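Local coordinates for putative angiotensinogen (Lampetra fluviatilis, PDB 5INW), which binds heparin and inhibits thrombin, an inhibition that heparin promotes through a template mechanism, as a member of the serpin family, at the interface of chains A and B. Numbering follows the deposited sequence. Chains: chain A, Putative angiotensinogen; chain B, C-terminal peptide of Putative angiotensinogen.

Both contacts join the cleaved serpin body, chain A, to its C-terminal peptide, chain B. The two chains began as one polypeptide, so the interface is an internal packing surface of the fold. The C-alpha centres of contact 1 and contact 2 lie about 11 Å apart, and successive residues of the peptide link them. Contact 2 takes the loop B:21-23 and the first residue of strand B:24-30, held against helices A:77-96 and A:150-161. Contact 1 takes the next three residues of that strand, which meet strand A:106-108 and the start of helix A:110-122. Together they fix the strand's beginning from the helical side and along its edge.

Contact 1: the interface of chains A and B. Residues chain A 107-108, 110; chain B 25-27.
Strand A:106-108 and the first turn of helix A:110-122 meet strand B:24-30, with A:Phe108 paired to B:Met27 in an antiparallel bridge. This joins the peptide to beta-sheet B of the serpin fold, in the conserved C-terminal segment that carries B:Phe26 and B:Met27. The evidence for pairing is a reciprocal couple of backbone hydrogen bonds: A:Phe108 N donates to B:Met27 O at 3.1 Å, and B:Met27 N donates to A:Phe108 O at 3.0 Å.

Side chains extend the contact on both sides of this bridge. The rings of A:Phe107 and B:Phe26 have planes within a few degrees of parallel but are slid well apart, so rim meets rim rather than face covering face. The rim atom CZ of A:Phe107 touches B:Phe26 CB at 3.4 Å, while CE2 of the same ring reaches B:Phe26 CD1, also at 3.4 Å. A chi1 of -157° swings the A:Phe107 ring away from its own backbone N and towards this partner.

B:Met27 starts over one face of the A:Phe108 ring, its CB 4.2 Å above the plane and displaced towards the rim. The thioether chain then runs out nearly extended past the ring's edge and bends at its last torsion (chi3 42°), so that the methyl CE meets the rim from beyond the ring, 3.4 Å from A:Phe108 CZ. The sulfur serves a second neighbour, since the proline that opens helix A:110-122 presents its ring CG to it: A:Pro110 CG lies 3.7 Å from B:Met27 SD.

Contact 2: the interface of chains A and B. Residues chain A 82, 86, 157, 161; chain B 21-24.
A:Asn86 turns the two ends of its carboxamide to the backbone of the turn B:Arg22 to B:Val24, where the serpin C-terminal peptide enters strand B:24-30. Its OD1 accepts from B:Val24 N at 2.9 Å, and its ND2 donates to B:Arg22 O, also at 2.9 Å. The geometry of the two bonds differs. B:Arg22 O lies practically in the amide plane of A:Asn86, whereas B:Val24 N approaches OD1 from a bent direction (117° at the oxygen), tilted somewhat from that plane. With chi1 at -68°, CG lies opposite the carbonyl carbon of A:Asn86 and the amide projects from helix A:77-96 towards the peptide. Two bonds at opposite ends fix the amide's rotation. B:Val24 crosses it at an angle, with methyl CG2 3.7 Å from A:Asn86 CG. A leucine in place of A:Asn86 would probably leave B:Val24 N and B:Arg22 O without these partners, freeing the turn to shift on the helix.

One helical turn earlier, A:Ala82 points its methyl at the same loop, CB to CB 3.9 Å from B:Ala23. Helix A:150-161 closes the other flank. A:Leu161 directs CD2 towards both B:Ala23 CB, at 4.1 Å, and the hydroxyl B:Thr21 OG1, at 3.6 Å. A:Leu157, extended away from its backbone N (chi1 180°), brings CD1 within 4.1 Å of the methyl CG2 of B:Thr21.

Contact 1: the interface of chains A and B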
# COMPACT_ATOMS: atom_id res chain seq x y z
N PHE A 107 -3.55 -7.34 0.95
CA PHE A 107 -2.58 -6.54 0.17
C PHE A 107 -2.99 -5.09 0.01
O PHE A 107 -4.06 -4.79 -0.48
CB PHE A 107 -2.35 -7.14 -1.20
CG PHE A 107 -1.05 -6.72 -1.78
CD1 PHE A 107 0.12 -7.05 -1.15
CD2 PHE A 107 -0.99 -5.96 -2.95
CE1 PHE A 107 1.34 -6.67 -1.68
CE2 PHE A 107 0.22 -5.54 -3.46
CZ PHE A 107 1.39 -5.90 -2.83
N PHE A 108 -2.13 -4.20 0.44
CA PHE A 108 -2.41 -2.79 0.41
C PHE A 108 -1.13 -1.95 0.52
O PHE A 108 -0.14 -2.45 1.00
CB PHE A 108 -3.44 -2.43 1.51
CG PHE A 108 -2.99 -2.69 2.93
CD1 PHE A 108 -2.38 -1.66 3.71
CD2 PHE A 108 -3.22 -3.91 3.55
CE1 PHE A 108 -1.99 -1.87 5.03
CE2 PHE A 108 -2.82 -4.12 4.87
CZ PHE A 108 -2.22 -3.09 5.61
N PRO A 110 0.50 1.30 2.32
CA PRO A 110 0.35 2.39 3.31
C PRO A 110 0.62 3.76 2.76
O PRO A 110 -0.09 4.67 3.14
CB PRO A 110 1.37 2.05 4.40
CG PRO A 110 1.60 0.59 4.29
CD PRO A 110 1.41 0.25 2.82
N ILE B 25 6.08 -0.14 1.49
CA ILE B 25 5.35 0.34 0.36
C ILE B 25 4.10 -0.50 0.12
O ILE B 25 3.09 0.06 -0.29
CB ILE B 25 6.26 0.29 -0.87
CG1 ILE B 25 7.53 1.06 -0.57
CG2 ILE B 25 5.57 0.89 -2.11
CD1 ILE B 25 8.58 0.87 -1.60
N PHE B 26 4.22 -1.82 0.26
CA PHE B 26 3.09 -2.72 0.26
C PHE B 26 3.26 -3.69 1.39
O PHE B 26 4.37 -4.01 1.75
CB PHE B 26 3.02 -3.54 -1.03
CG PHE B 26 2.79 -2.72 -2.28
CD1 PHE B 26 1.51 -2.46 -2.71
CD2 PHE B 26 3.87 -2.19 -2.98
CE1 PHE B 26 1.30 -1.69 -3.85
CE2 PHE B 26 3.66 -1.40 -4.08
CZ PHE B 26 2.37 -1.16 -4.52
N MET B 27 2.14 -4.09 1.97
CA MET B 27 2.08 -5.05 3.04
C MET B 27 1.03 -6.03 2.67
O MET B 27 -0.01 -5.68 2.11
CB MET B 27 1.54 -4.42 4.33
CG MET B 27 2.54 -3.57 5.06
SD MET B 27 1.89 -2.54 6.34
CE MET B 27 0.75 -3.64 7.08

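Contact 2: the interface of chains A and B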
# COMPACT_ATOMS: atom_id res chain seq x y z
N ALA A 82 8.64 7.70 7.58
CA ALA A 82 8.46 6.37 7.02
C ALA A 82 7.88 5.40 8.06
O ALA A 82 7.02 4.58 7.75
CB ALA A 82 9.78 5.85 6.45
N ASN A 86 4.48 3.53 8.19
CA ASN A 86 4.46 2.11 8.48
C ASN A 86 3.56 1.82 9.65
O ASN A 86 2.77 0.88 9.60
CB ASN A 86 5.86 1.59 8.78
CG ASN A 86 6.73 1.61 7.57
OD1 ASN A 86 6.29 1.87 6.43
ND2 ASN A 86 7.98 1.38 7.78
N LEU A 157 10.11 12.41 1.70
CA LEU A 157 10.08 10.94 1.60
C LEU A 157 9.65 10.50 0.21
O LEU A 157 10.38 9.78 -0.44
CB LEU A 157 9.13 10.31 2.65
CG LEU A 157 8.99 8.77 2.66
CD1 LEU A 157 10.32 8.14 3.05
CD2 LEU A 157 7.88 8.24 3.57
N LEU A 161 11.75 8.26 -2.48
CA LEU A 161 11.34 6.92 -2.90
C LEU A 161 11.06 6.77 -4.40
O LEU A 161 11.52 5.82 -5.01
CB LEU A 161 10.09 6.51 -2.15
CG LEU A 161 10.21 6.40 -0.64
CD1 LEU A 161 8.84 6.36 0.02
CD2 LEU A 161 11.03 5.13 -0.30
N THR B 21 15.31 3.99 3.71
CA THR B 21 14.28 4.56 4.63
C THR B 21 13.48 3.56 5.48
O THR B 21 12.71 3.96 6.32
CB THR B 21 13.30 5.47 3.86
OG1 THR B 21 12.54 4.71 2.92
CG2 THR B 21 14.05 6.54 3.11
N ARG B 22 13.64 2.26 5.24
CA ARG B 22 12.78 1.22 5.81
C ARG B 22 11.30 1.50 5.62
O ARG B 22 10.47 1.08 6.40
CB ARG B 22 13.16 0.92 7.25
CG ARG B 22 14.44 0.07 7.30
CD ARG B 22 15.21 0.19 8.61
NE ARG B 22 16.66 -0.03 8.55
CZ ARG B 22 17.45 0.02 9.64
NH1 ARG B 22 16.92 0.25 10.87
NH2 ARG B 22 18.77 -0.18 9.53
N ALA B 23 10.97 2.16 4.50
CA ALA B 23 9.59 2.53 4.20
C ALA B 23 8.92 1.33 3.59
O ALA B 23 9.37 0.79 2.56
CB ALA B 23 9.53 3.70 3.24
N VAL B 24 7.81 0.94 4.20
CA VAL B 24 7.03 -0.14 3.66
C VAL B 24 6.03 0.43 2.68
O VAL B 24 5.22 1.30 3.00
CB VAL B 24 6.33 -0.89 4.75
CG1 VAL B 24 5.48 -1.99 4.12
CG2 VAL B 24 7.37 -1.44 5.67